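Local coordinates for putative flavoprotein decarboxylase (Streptomyces olivoviridis, PDB 6JLS) that acts as an FMN-dependent cysteine decarboxylase in the biosynthesis of thioviridamide, at residues V27-G32 with Q56-T61; H48-P53 with D115-Q120; V97-T102 with I130-M135. All coordinates share one frame; numbering follows the deposited sequence.

Contact 1 of 3, residues V27-G32 with Q56-T61; sequences VSSVAG and QQFVTT. With FMN (flavin mononucleotide), chain B.
Ser29 OG lies within hydrogen-bonding reach of two carbonyl oxygens, Ser26 O, its stronger partner, and Ser24 O, which share or compete for its single proton, and Val59 CG2 lies 3.4 Å from OG. With chi1 at 56° the hydroxyl sits between the backbone N and the carbonyl carbon, within reach of those two carbonyls and beside the Val59 methyl. The same Val59 methyl approaches Ser29 O at 3.2 Å; that oxygen also accepts the backbone bond from Gly32 N, so the methyl covers an acceptor already engaged in the turn. Val30 adds a further apolar branch, with CG1 lying 3.1 Å from Phe58 O and reaching the CB of Phe58 more loosely.

Phe58 carries the largest share of the contact. Val27 CA stands over the centre of one ring face, 3.9 Å from the centroid and 12° off the normal, a CH-pi contact, and Val27 CG2 touches the ring at CD1 (4.0 Å). Gln57 CG covers the opposite face. The ring is thereby clamped between its own neighbour and the 27-32 segment, with its far end directed at the cofactor: Phe58 CZ is 3.6 Å from C7 of the flavin mononucleotide. Ser63 of a second subunit packs on Val27 and Val30, which places the contact at a subunit boundary. The two loops, following strands 18-23 and 46-51, lie at the C-terminal ends of neighbouring parallel strands, where Rossmann-like flavoproteins build their cofactor site; here Phe58 meets the dimethylbenzene end of the flavin through CZ, with flavin C8 in plane at the ring edge.

Contact 2 of 3, residues H48-P53 with D115-Q120; sequences HVALTP and DNIVTQ. With FMN (flavin mononucleotide), chain C; FMN (flavin mononucleotide), chain B.
Asn116 brings its amide nitrogen ND2 to within 3.9 Å of both Thr52 CB and Pro53 CD, a van der Waals approach without a hydrogen bond. The other end of the amide is fixed by capping: OD1 accepts from Thr119 N at 2.9 Å in a nearly straight bond (171°), making Asn116 the N-cap of helix 117-124. Ile117 follows with CG2 set 4.1 Å from Ala50 CB, while the rest of its side chain leads away to Val78 on helix 75-81. Val118 is the central group. Its CG2, anti to the carbonyl carbon, lies over the backbone where the strand ends, 3.5 Å from Leu51 C, and also touches Ala50 CB and Thr52 CG2. A water joins the two backbones, donating to Leu51 O (2.7 Å) and accepting from Val118 N (3.0 Å). Thr119 turns to the cap and to Leu109 on helix 103-110. Gln120 takes no part in the strand contact; its NE2 lies 3.2 Å from C3' of a flavin mononucleotide held mainly by another subunit. Thr52 OG1, in turn, donates to phosphate oxygen O3P of the chain's own cofactor at 2.5 Å. The contact lays the start of helix 117-124 on the C-terminal end of strand 46-51 in the parallel sheet of a Rossmann-like flavoprotein fold.

Contact 3 of 3, residues V97-T102 with I130-M135; sequences VVAPAT and ILAPVM. With FMN (flavin mononucleotide), chain B.
Val134 holds CG1 anti to its backbone N (chi1 177°), which leaves CG2 beside that N and 3.5 Å from Pro100 CB, while CG1 turns toward O4 of the flavin. In Leu131, CG stands anti to the carbonyl carbon (chi1 -50°). Its CD2 lies against Val98, 3.6 Å from CB; the two side chains run side by side and point the same way. Ala99 and Ala132 meet through their CB atoms at 3.7 Å.

The backbones pair as parallel strands. Val98 N donates to Ile130 O at 2.9 Å and Ala132 N to Val98 O at 2.8 Å, each nearly in line with the carbonyl. A beta bulge then shifts the register by one residue, accommodating Ala99 and the cis peptide bond before Pro100. Beyond it Ala101 N donates to Ala132 O and Val134 N to Ala101 O, both donors standing above the carbonyl planes.

These are neighbouring strands of the central parallel sheet of a Rossmann-like fold, joined by a beta-alpha-beta crossover through helices 103-110 and 117-124. Val97 and Ile130 face helix 182-193, whereas Ala101 and Pro133 pack on Leu106 of helix 103-110.

Past the bulge both segments reach the cofactor. Val134 O accepts from flavin N3 at 2.7 Å in an almost straight bond (174°), and Met135 CA passes 3.7 Å from the same nitrogen. In segment 97-102, Thr102 OG1 is hydrogen-bonded to phosphate oxygen O1P, modelled so close that the length of the bond is doubtful, and also has Ser24 OG and Thr105 N as hydrogen-bond partners.

Contacts 2 and 3 lie nearer the centre of the chain than contact 1, which borders a second subunit, although all three are largely buried. Contact 3 is sheet pairing, carried by backbone hydrogen bonds; contact 2 sets a helix start on a strand end through methyl groups and one water; contact 1 joins two loops by an aromatic ring and short side chains, without a hydrogen bond between them. All three reach the same flavin mononucleotide, contact 1 at the dimethylbenzene end, contact 2 at the phosphate, contact 3 at both the pyrimidine ring and the phosphate. Contact 1 touches the others, through Leu51 of contact 2 and Pro100 of contact 3.

Contact 1 of 3, residues V27-G32 with Q56-T61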
loop_
_atom_site.group_PDB
_atom_site.type_symbol
_atom_site.label_atom_id
_atom_site.label_comp_id
_atom_site.label_asym_id
_atom_site.label_seq_id
_atom_site.Cartn_x
_atom_site.Cartn_y
_atom_site.Cartn_z
ATOM N N VAL A 27 -14.025 18.316 19.582
ATOM C CA VAL A 27 -15.034 17.270 19.641
ATOM C C VAL A 27 -16.437 17.858 19.483
ATOM O O VAL A 27 -17.338 17.168 18.989
ATOM C CB VAL A 27 -14.915 16.426 20.931
ATOM C CG1 VAL A 27 -15.441 17.171 22.127
ATOM C CG2 VAL A 27 -15.691 15.121 20.763
ATOM N N SER A 28 -16.629 19.142 19.831
ATOM C CA SER A 28 -17.918 19.799 19.627
ATOM C C SER A 28 -18.397 19.737 18.186
ATOM O O SER A 28 -19.598 19.891 17.944
ATOM C CB SER A 28 -17.854 21.260 20.045
ATOM O OG SER A 28 -17.596 21.361 21.424
ATOM N N SER A 29 -17.502 19.522 17.220
ATOM C CA SER A 29 -18.000 19.494 15.855
ATOM C C SER A 29 -18.805 18.229 15.538
ATOM O O SER A 29 -19.363 18.147 14.440
ATOM C CB SER A 29 -16.845 19.702 14.863
ATOM O OG SER A 29 -15.822 18.749 15.037
ATOM N N VAL A 30 -18.941 17.277 16.477
ATOM C CA VAL A 30 -19.886 16.170 16.277
ATOM C C VAL A 30 -21.317 16.671 16.197
ATOM O O VAL A 30 -22.194 15.964 15.690
ATOM C CB VAL A 30 -19.810 15.092 17.387
ATOM C CG1 VAL A 30 -18.474 14.435 17.406
ATOM C CG2 VAL A 30 -20.147 15.682 18.755
ATOM N N ALA A 31 -21.584 17.859 16.723
ATOM C CA ALA A 31 -22.873 18.522 16.607
ATOM C C ALA A 31 -23.142 19.049 15.207
ATOM O O ALA A 31 -24.236 19.579 14.971
ATOM C CB ALA A 31 -22.937 19.671 17.612
ATOM N N GLY A 32 -22.165 18.954 14.301
ATOM C CA GLY A 32 -22.294 19.457 12.953
ATOM C C GLY A 32 -23.556 18.973 12.269
ATOM O O GLY A 32 -24.365 19.773 11.788
ATOM N N GLN A 56 -12.071 15.994 10.890
ATOM C CA GLN A 56 -12.500 14.706 10.354
ATOM C C GLN A 56 -12.236 13.539 11.297
ATOM O O GLN A 56 -12.730 12.434 11.034
ATOM C CB GLN A 56 -11.831 14.442 9.002
ATOM C CG GLN A 56 -12.249 15.466 7.971
ATOM C CD GLN A 56 -11.619 15.243 6.628
ATOM O OE1 GLN A 56 -10.750 16.013 6.194
ATOM N NE2 GLN A 56 -12.063 14.198 5.942
ATOM N N GLN A 57 -11.505 13.741 12.395
ATOM C CA GLN A 57 -11.448 12.679 13.389
ATOM C C GLN A 57 -12.677 12.677 14.289
ATOM O O GLN A 57 -12.887 11.707 15.026
ATOM C CB GLN A 57 -10.165 12.771 14.228
ATOM C CG GLN A 57 -10.183 13.801 15.340
ATOM C CD GLN A 57 -8.820 13.969 16.009
ATOM O OE1 GLN A 57 -8.244 13.016 16.541
ATOM N NE2 GLN A 57 -8.303 15.192 15.983
ATOM N N PHE A 58 -13.518 13.709 14.205
ATOM C CA PHE A 58 -14.706 13.814 15.038
ATOM C C PHE A 58 -16.014 13.802 14.264
ATOM O O PHE A 58 -17.043 13.464 14.850
ATOM C CB PHE A 58 -14.663 15.100 15.874
ATOM C CG PHE A 58 -13.447 15.234 16.744
ATOM C CD1 PHE A 58 -13.204 14.336 17.765
ATOM C CD2 PHE A 58 -12.568 16.287 16.561
ATOM C CE1 PHE A 58 -12.096 14.473 18.577
ATOM C CE2 PHE A 58 -11.455 16.439 17.370
ATOM C CZ PHE A 58 -11.218 15.532 18.383
ATOM N N VAL A 59 -16.009 14.199 12.986
ATOM C CA VAL A 59 -17.183 14.180 12.114
ATOM C C VAL A 59 -16.795 13.509 10.816
ATOM O O VAL A 59 -15.718 13.775 10.274
ATOM C CB VAL A 59 -17.725 15.585 11.771
ATOM C CG1 VAL A 59 -19.257 15.575 11.703
ATOM C CG2 VAL A 59 -17.180 16.633 12.691
ATOM N N THR A 60 -17.684 12.678 10.290
ATOM C CA THR A 60 -17.507 12.147 8.948
ATOM C C THR A 60 -18.326 12.966 7.961
ATOM O O THR A 60 -19.346 13.570 8.319
ATOM C CB THR A 60 -17.937 10.697 8.881
ATOM O OG1 THR A 60 -19.371 10.643 8.937
ATOM C CG2 THR A 60 -17.342 9.948 10.060
ATOM N N THR A 61 -17.866 12.994 6.709
ATOM C CA THR A 61 -18.630 13.697 5.692
ATOM C C THR A 61 -19.948 12.990 5.422
ATOM O O THR A 61 -20.959 13.643 5.142
ATOM C CB THR A 61 -17.807 13.838 4.409
ATOM O OG1 THR A 61 -17.340 12.556 4.000
ATOM C CG2 THR A 61 -16.609 14.722 4.658
HETATM N N1 FMN B . -8.515 22.376 20.342
HETATM C C2 FMN B . -9.316 23.475 20.557
HETATM O O2 FMN B . -8.904 24.591 20.252
HETATM N N3 FMN B . -10.566 23.324 21.122
HETATM C C4 FMN B . -11.028 22.071 21.472
HETATM O O4 FMN B . -12.145 21.929 21.974
HETATM C C4A FMN B . -10.221 20.963 21.252
HETATM N N5 FMN B . -10.673 19.704 21.596
HETATM C C5A FMN B . -9.878 18.597 21.387
HETATM C C6 FMN B . -10.360 17.345 21.750
HETATM C C7 FMN B . -9.574 16.212 21.542
HETATM C C7M FMN B . -10.118 14.865 21.945
HETATM C C8 FMN B . -8.294 16.339 20.966
HETATM C C8M FMN B . -7.441 15.119 20.736
HETATM C C9 FMN B . -7.816 17.605 20.605
HETATM C C9A FMN B . -8.610 18.737 20.818
HETATM N N10 FMN B . -8.157 20.004 20.470
HETATM C C10 FMN B . -8.958 21.114 20.684
HETATM C "C1'" FMN B . -6.806 20.176 19.838
HETATM C "C2'" FMN B . -6.998 20.357 18.324
HETATM O "O2'" FMN B . -7.587 19.220 17.716
HETATM C "C3'" FMN B . -5.683 20.678 17.626
HETATM O "O3'" FMN B . -5.275 21.965 18.023
HETATM C "C4'" FMN B . -5.876 20.602 16.112
HETATM O "O4'" FMN B . -4.661 20.685 15.385
HETATM C "C5'" FMN B . -6.828 21.686 15.628
HETATM O "O5'" FMN B . -6.833 21.584 14.225
HETATM P P FMN B . -7.777 22.506 13.322
HETATM O O1P FMN B . -8.009 23.828 14.031
HETATM O O2P FMN B . -7.083 22.773 12.004
HETATM O O3P FMN B . -9.106 21.824 13.119
#

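Contact 2 of 3, residues H48-P53 with D115-Q120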
loop_
_atom_site.group_PDB
_atom_site.type_symbol
_atom_site.label_atom_id
_atom_site.label_comp_id
_atom_site.label_asym_id
_atom_site.label_seq_id
_atom_site.Cartn_x
_atom_site.Cartn_y
_atom_site.Cartn_z
ATOM N N HIS A 48 -23.755 24.927 2.949
ATOM C CA HIS A 48 -22.473 24.284 2.677
ATOM C C HIS A 48 -21.746 23.991 3.982
ATOM O O HIS A 48 -21.894 24.718 4.971
ATOM C CB HIS A 48 -21.566 25.156 1.819
ATOM C CG HIS A 48 -22.171 25.577 0.522
ATOM N ND1 HIS A 48 -22.379 24.701 -0.522
ATOM C CD2 HIS A 48 -22.575 26.791 0.085
ATOM C CE1 HIS A 48 -22.899 25.356 -1.542
ATOM N NE2 HIS A 48 -23.026 26.626 -1.201
ATOM N N VAL A 49 -20.924 22.946 3.974
ATOM C CA VAL A 49 -20.136 22.563 5.140
ATOM C C VAL A 49 -18.713 22.287 4.688
ATOM O O VAL A 49 -18.501 21.619 3.669
ATOM C CB VAL A 49 -20.713 21.333 5.863
ATOM C CG1 VAL A 49 -19.847 20.975 7.060
ATOM C CG2 VAL A 49 -22.125 21.613 6.316
ATOM N N ALA A 50 -17.746 22.823 5.433
ATOM C CA ALA A 50 -16.331 22.583 5.198
ATOM C C ALA A 50 -15.699 22.127 6.502
ATOM O O ALA A 50 -16.090 22.591 7.584
ATOM C CB ALA A 50 -15.623 23.843 4.698
ATOM N N LEU A 51 -14.717 21.225 6.396
ATOM C CA LEU A 51 -14.072 20.613 7.553
ATOM C C LEU A 51 -12.569 20.830 7.475
ATOM O O LEU A 51 -11.977 20.762 6.392
ATOM C CB LEU A 51 -14.362 19.085 7.634
ATOM C CG LEU A 51 -15.774 18.566 7.953
ATOM C CD1 LEU A 51 -16.775 18.968 6.894
ATOM C CD2 LEU A 51 -15.767 17.052 8.074
ATOM N N THR A 52 -11.956 21.097 8.612
ATOM C CA THR A 52 -10.513 21.017 8.672
ATOM C C THR A 52 -10.098 19.551 8.727
ATOM O O THR A 52 -10.894 18.685 9.110
ATOM C CB THR A 52 -9.982 21.735 9.909
ATOM O OG1 THR A 52 -10.259 20.929 11.058
ATOM C CG2 THR A 52 -10.607 23.131 10.064
ATOM N N PRO A 53 -8.853 19.239 8.367
ATOM C CA PRO A 53 -8.391 17.848 8.543
ATOM C C PRO A 53 -8.608 17.309 9.957
ATOM O O PRO A 53 -9.149 16.206 10.101
ATOM C CB PRO A 53 -6.903 17.925 8.168
ATOM C CG PRO A 53 -6.842 19.057 7.179
ATOM C CD PRO A 53 -7.865 20.073 7.662
ATOM N N ASP A 115 -3.976 27.788 5.418
ATOM C CA ASP A 115 -3.331 26.605 4.872
ATOM C C ASP A 115 -4.287 25.427 4.648
ATOM O O ASP A 115 -3.838 24.357 4.232
ATOM C CB ASP A 115 -2.176 26.176 5.780
ATOM C CG ASP A 115 -2.647 25.657 7.127
ATOM O OD1 ASP A 115 -3.851 25.776 7.442
ATOM O OD2 ASP A 115 -1.808 25.120 7.878
ATOM N N ASN A 116 -5.579 25.580 4.939
ATOM C CA ASN A 116 -6.571 24.573 4.587
ATOM C C ASN A 116 -7.804 25.261 4.025
ATOM O O ASN A 116 -7.943 26.486 4.080
ATOM C CB ASN A 116 -6.956 23.681 5.781
ATOM C CG ASN A 116 -7.438 24.475 6.987
ATOM O OD1 ASN A 116 -8.009 25.568 6.855
ATOM N ND2 ASN A 116 -7.202 23.933 8.175
ATOM N N ILE A 117 -8.716 24.426 3.528
ATOM C CA ILE A 117 -9.924 24.884 2.847
ATOM C C ILE A 117 -10.805 25.721 3.772
ATOM O O ILE A 117 -11.402 26.711 3.339
ATOM C CB ILE A 117 -10.664 23.663 2.261
ATOM C CG1 ILE A 117 -10.374 23.544 0.763
ATOM C CG2 ILE A 117 -12.151 23.701 2.537
ATOM C CD1 ILE A 117 -8.916 23.311 0.445
ATOM N N VAL A 118 -10.891 25.365 5.057
ATOM C CA VAL A 118 -11.718 26.152 5.976
ATOM C C VAL A 118 -11.165 27.576 6.127
ATOM O O VAL A 118 -11.905 28.563 5.984
ATOM C CB VAL A 118 -11.854 25.445 7.337
ATOM C CG1 VAL A 118 -12.357 26.440 8.404
ATOM C CG2 VAL A 118 -12.828 24.269 7.224
ATOM N N THR A 119 -9.865 27.710 6.413
ATOM C CA THR A 119 -9.290 29.044 6.572
ATOM C C THR A 119 -9.298 29.824 5.264
ATOM O O THR A 119 -9.428 31.055 5.287
ATOM C CB THR A 119 -7.864 28.962 7.121
ATOM O OG1 THR A 119 -7.100 28.024 6.342
ATOM C CG2 THR A 119 -7.880 28.526 8.588
ATOM N N GLN A 120 -9.165 29.140 4.119
ATOM C CA GLN A 120 -9.251 29.838 2.838
ATOM C C GLN A 120 -10.657 30.370 2.588
ATOM O O GLN A 120 -10.825 31.467 2.036
ATOM C CB GLN A 120 -8.829 28.916 1.702
ATOM C CG GLN A 120 -7.345 28.672 1.622
ATOM C CD GLN A 120 -7.044 27.502 0.725
ATOM O OE1 GLN A 120 -7.549 27.425 -0.389
ATOM N NE2 GLN A 120 -6.256 26.553 1.224
HETATM N N1 FMN C . -3.577 31.131 -2.238
HETATM C C2 FMN C . -2.946 32.340 -2.431
HETATM O O2 FMN C . -2.504 32.951 -1.462
HETATM N N3 FMN C . -2.822 32.865 -3.701
HETATM C C4 FMN C . -3.325 32.184 -4.791
HETATM O O4 FMN C . -3.215 32.646 -5.929
HETATM C C4A FMN C . -3.959 30.963 -4.597
HETATM N N5 FMN C . -4.465 30.271 -5.680
HETATM C C5A FMN C . -5.101 29.062 -5.499
HETATM C C6 FMN C . -5.603 28.393 -6.608
HETATM C C7 FMN C . -6.245 27.166 -6.447
HETATM C C7M FMN C . -6.782 26.461 -7.666
HETATM C C8 FMN C . -6.383 26.607 -5.161
HETATM C C8M FMN C . -7.074 25.281 -4.981
HETATM C C9 FMN C . -5.876 27.289 -4.048
HETATM C C9A FMN C . -5.233 28.520 -4.218
HETATM N N10 FMN C . -4.724 29.217 -3.129
HETATM C C10 FMN C . -4.087 30.433 -3.316
HETATM C "C1'" FMN C . -4.837 28.644 -1.746
HETATM C "C2'" FMN C . -3.484 28.020 -1.366
HETATM O "O2'" FMN C . -3.128 26.946 -2.220
HETATM C "C3'" FMN C . -3.473 27.540 0.079
HETATM O "O3'" FMN C . -3.519 28.668 0.919
HETATM C "C4'" FMN C . -2.214 26.712 0.334
HETATM O "O4'" FMN C . -2.218 26.054 1.590
HETATM C "C5'" FMN C . -0.964 27.572 0.217
HETATM O "O5'" FMN C . 0.105 26.731 0.581
HETATM P P FMN C . 1.622 27.232 0.518
HETATM O O1P FMN C . 1.663 28.731 0.755
HETATM O O2P FMN C . 2.410 26.542 1.611
HETATM O O3P FMN C . 2.195 26.940 -0.845
HETATM N N1 FMN B . -8.515 22.376 20.342
HETATM C C2 FMN B . -9.316 23.475 20.557
HETATM O O2 FMN B . -8.904 24.591 20.252
HETATM N N3 FMN B . -10.566 23.324 21.122
HETATM C C4 FMN B . -11.028 22.071 21.472
HETATM O O4 FMN B . -12.145 21.929 21.974
HETATM C C4A FMN B . -10.221 20.963 21.252
HETATM N N5 FMN B . -10.673 19.704 21.596
HETATM C C5A FMN B . -9.878 18.597 21.387
HETATM C C6 FMN B . -10.360 17.345 21.750
HETATM C C7 FMN B . -9.574 16.212 21.542
HETATM C C7M FMN B . -10.118 14.865 21.945
HETATM C C8 FMN B . -8.294 16.339 20.966
HETATM C C8M FMN B . -7.441 15.119 20.736
HETATM C C9 FMN B . -7.816 17.605 20.605
HETATM C C9A FMN B . -8.610 18.737 20.818
HETATM N N10 FMN B . -8.157 20.004 20.470
HETATM C C10 FMN B . -8.958 21.114 20.684
HETATM C "C1'" FMN B . -6.806 20.176 19.838
HETATM C "C2'" FMN B . -6.998 20.357 18.324
HETATM O "O2'" FMN B . -7.587 19.220 17.716
HETATM C "C3'" FMN B . -5.683 20.678 17.626
HETATM O "O3'" FMN B . -5.275 21.965 18.023
HETATM C "C4'" FMN B . -5.876 20.602 16.112
HETATM O "O4'" FMN B . -4.661 20.685 15.385
HETATM C "C5'" FMN B . -6.828 21.686 15.628
HETATM O "O5'" FMN B . -6.833 21.584 14.225
HETATM P P FMN B . -7.777 22.506 13.322
HETATM O O1P FMN B . -8.009 23.828 14.031
HETATM O O2P FMN B . -7.083 22.773 12.004
HETATM O O3P FMN B . -9.106 21.824 13.119
HETATM O O HOH W 1 -10.104 22.592 5.719
#

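Contact 3 of 3, residues V97-T102 with I130-M135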
loop_
_atom_site.group_PDB
_atom_site.type_symbol
_atom_site.label_atom_id
_atom_site.label_comp_id
_atom_site.label_asym_id
_atom_site.label_seq_id
_atom_site.Cartn_x
_atom_site.Cartn_y
_atom_site.Cartn_z
ATOM N N VAL A 97 -19.979 30.610 9.106
ATOM C CA VAL A 97 -19.884 30.340 10.543
ATOM C C VAL A 97 -18.794 29.301 10.780
ATOM O O VAL A 97 -18.785 28.249 10.131
ATOM C CB VAL A 97 -21.219 29.843 11.122
ATOM C CG1 VAL A 97 -21.106 29.650 12.630
ATOM C CG2 VAL A 97 -22.323 30.801 10.788
ATOM N N VAL A 98 -17.879 29.590 11.703
ATOM C CA VAL A 98 -16.905 28.606 12.164
ATOM C C VAL A 98 -17.279 28.260 13.600
ATOM O O VAL A 98 -17.127 29.079 14.522
ATOM C CB VAL A 98 -15.459 29.103 12.056
ATOM C CG1 VAL A 98 -14.479 27.982 12.441
ATOM C CG2 VAL A 98 -15.171 29.584 10.648
ATOM N N ALA A 99 -17.782 27.043 13.784
ATOM C CA ALA A 99 -18.378 26.622 15.042
ATOM C C ALA A 99 -18.387 25.099 15.113
ATOM O O ALA A 99 -19.183 24.445 14.426
ATOM C CB ALA A 99 -19.792 27.179 15.169
ATOM N N PRO A 100 -17.517 24.493 15.928
ATOM C CA PRO A 100 -16.572 25.198 16.799
ATOM C C PRO A 100 -15.346 25.727 16.063
ATOM O O PRO A 100 -14.977 25.197 15.019
ATOM C CB PRO A 100 -16.173 24.124 17.804
ATOM C CG PRO A 100 -16.272 22.830 17.012
ATOM C CD PRO A 100 -17.421 23.028 16.058
ATOM N N ALA A 101 -14.724 26.766 16.612
ATOM C CA ALA A 101 -13.446 27.287 16.127
ATOM C C ALA A 101 -12.390 26.975 17.179
ATOM O O ALA A 101 -12.445 27.508 18.293
ATOM C CB ALA A 101 -13.525 28.793 15.856
ATOM N N THR A 102 -11.447 26.104 16.833
ATOM C CA THR A 102 -10.373 25.748 17.745
ATOM C C THR A 102 -9.405 26.914 17.937
ATOM O O THR A 102 -9.386 27.881 17.173
ATOM C CB THR A 102 -9.565 24.577 17.206
ATOM O OG1 THR A 102 -9.035 24.972 15.937
ATOM C CG2 THR A 102 -10.433 23.283 17.102
ATOM N N ILE A 130 -19.077 34.676 11.450
ATOM C CA ILE A 130 -19.305 34.444 12.869
ATOM C C ILE A 130 -18.426 33.277 13.324
ATOM O O ILE A 130 -18.427 32.209 12.701
ATOM C CB ILE A 130 -20.786 34.178 13.169
ATOM C CG1 ILE A 130 -21.616 35.455 12.961
ATOM C CG2 ILE A 130 -20.940 33.760 14.611
ATOM C CD1 ILE A 130 -21.871 35.872 11.521
ATOM N N LEU A 131 -17.677 33.483 14.407
ATOM C CA LEU A 131 -16.767 32.488 14.956
ATOM C C LEU A 131 -17.178 32.136 16.381
ATOM O O LEU A 131 -17.458 33.027 17.191
ATOM C CB LEU A 131 -15.333 33.015 14.960
ATOM C CG LEU A 131 -14.786 33.617 13.667
ATOM C CD1 LEU A 131 -13.450 34.249 13.939
ATOM C CD2 LEU A 131 -14.649 32.546 12.606
ATOM N N ALA A 132 -17.205 30.833 16.691
ATOM C CA ALA A 132 -17.550 30.332 18.025
ATOM C C ALA A 132 -16.340 29.609 18.622
ATOM O O ALA A 132 -16.169 28.393 18.415
ATOM C CB ALA A 132 -18.766 29.409 17.966
ATOM N N PRO A 133 -15.475 30.320 19.359
ATOM C CA PRO A 133 -14.317 29.654 19.973
ATOM C C PRO A 133 -14.757 28.573 20.944
ATOM O O PRO A 133 -15.735 28.722 21.681
ATOM C CB PRO A 133 -13.593 30.791 20.711
ATOM C CG PRO A 133 -14.108 32.049 20.111
ATOM C CD PRO A 133 -15.524 31.751 19.689
ATOM N N VAL A 134 -14.026 27.465 20.929
ATOM C CA VAL A 134 -14.216 26.390 21.893
ATOM C C VAL A 134 -12.830 25.895 22.265
ATOM O O VAL A 134 -12.051 25.506 21.385
ATOM C CB VAL A 134 -15.073 25.234 21.339
ATOM C CG1 VAL A 134 -15.185 24.116 22.355
ATOM C CG2 VAL A 134 -16.445 25.720 20.944
ATOM N N MET A 135 -12.513 25.928 23.554
ATOM C CA MET A 135 -11.249 25.405 24.049
ATOM C C MET A 135 -11.329 25.378 25.568
ATOM O O MET A 135 -12.227 25.982 26.169
ATOM C CB MET A 135 -10.058 26.249 23.570
ATOM C CG MET A 135 -10.131 27.707 24.029
ATOM S SD MET A 135 -9.036 28.842 23.156
ATOM C CE MET A 135 -9.902 28.973 21.586
HETATM N N1 FMN B . -8.515 22.376 20.342
HETATM C C2 FMN B . -9.316 23.475 20.557
HETATM O O2 FMN B . -8.904 24.591 20.252
HETATM N N3 FMN B . -10.566 23.324 21.122
HETATM C C4 FMN B . -11.028 22.071 21.472
HETATM O O4 FMN B . -12.145 21.929 21.974
HETATM C C4A FMN B . -10.221 20.963 21.252
HETATM N N5 FMN B . -10.673 19.704 21.596
HETATM C C5A FMN B . -9.878 18.597 21.387
HETATM C C6 FMN B . -10.360 17.345 21.750
HETATM C C7 FMN B . -9.574 16.212 21.542
HETATM C C7M FMN B . -10.118 14.865 21.945
HETATM C C8 FMN B . -8.294 16.339 20.966
HETATM C C8M FMN B . -7.441 15.119 20.736
HETATM C C9 FMN B . -7.816 17.605 20.605
HETATM C C9A FMN B . -8.610 18.737 20.818
HETATM N N10 FMN B . -8.157 20.004 20.470
HETATM C C10 FMN B . -8.958 21.114 20.684
HETATM C "C1'" FMN B . -6.806 20.176 19.838
HETATM C "C2'" FMN B . -6.998 20.357 18.324
HETATM O "O2'" FMN B . -7.587 19.220 17.716
HETATM C "C3'" FMN B . -5.683 20.678 17.626
HETATM O "O3'" FMN B . -5.275 21.965 18.023
HETATM C "C4'" FMN B . -5.876 20.602 16.112
HETATM O "O4'" FMN B . -4.661 20.685 15.385
HETATM C "C5'" FMN B . -6.828 21.686 15.628
HETATM O "O5'" FMN B . -6.833 21.584 14.225
HETATM P P FMN B . -7.777 22.506 13.322
HETATM O O1P FMN B . -8.009 23.828 14.031
HETATM O O2P FMN B . -7.083 22.773 12.004
HETATM O O3P FMN B . -9.106 21.824 13.119
#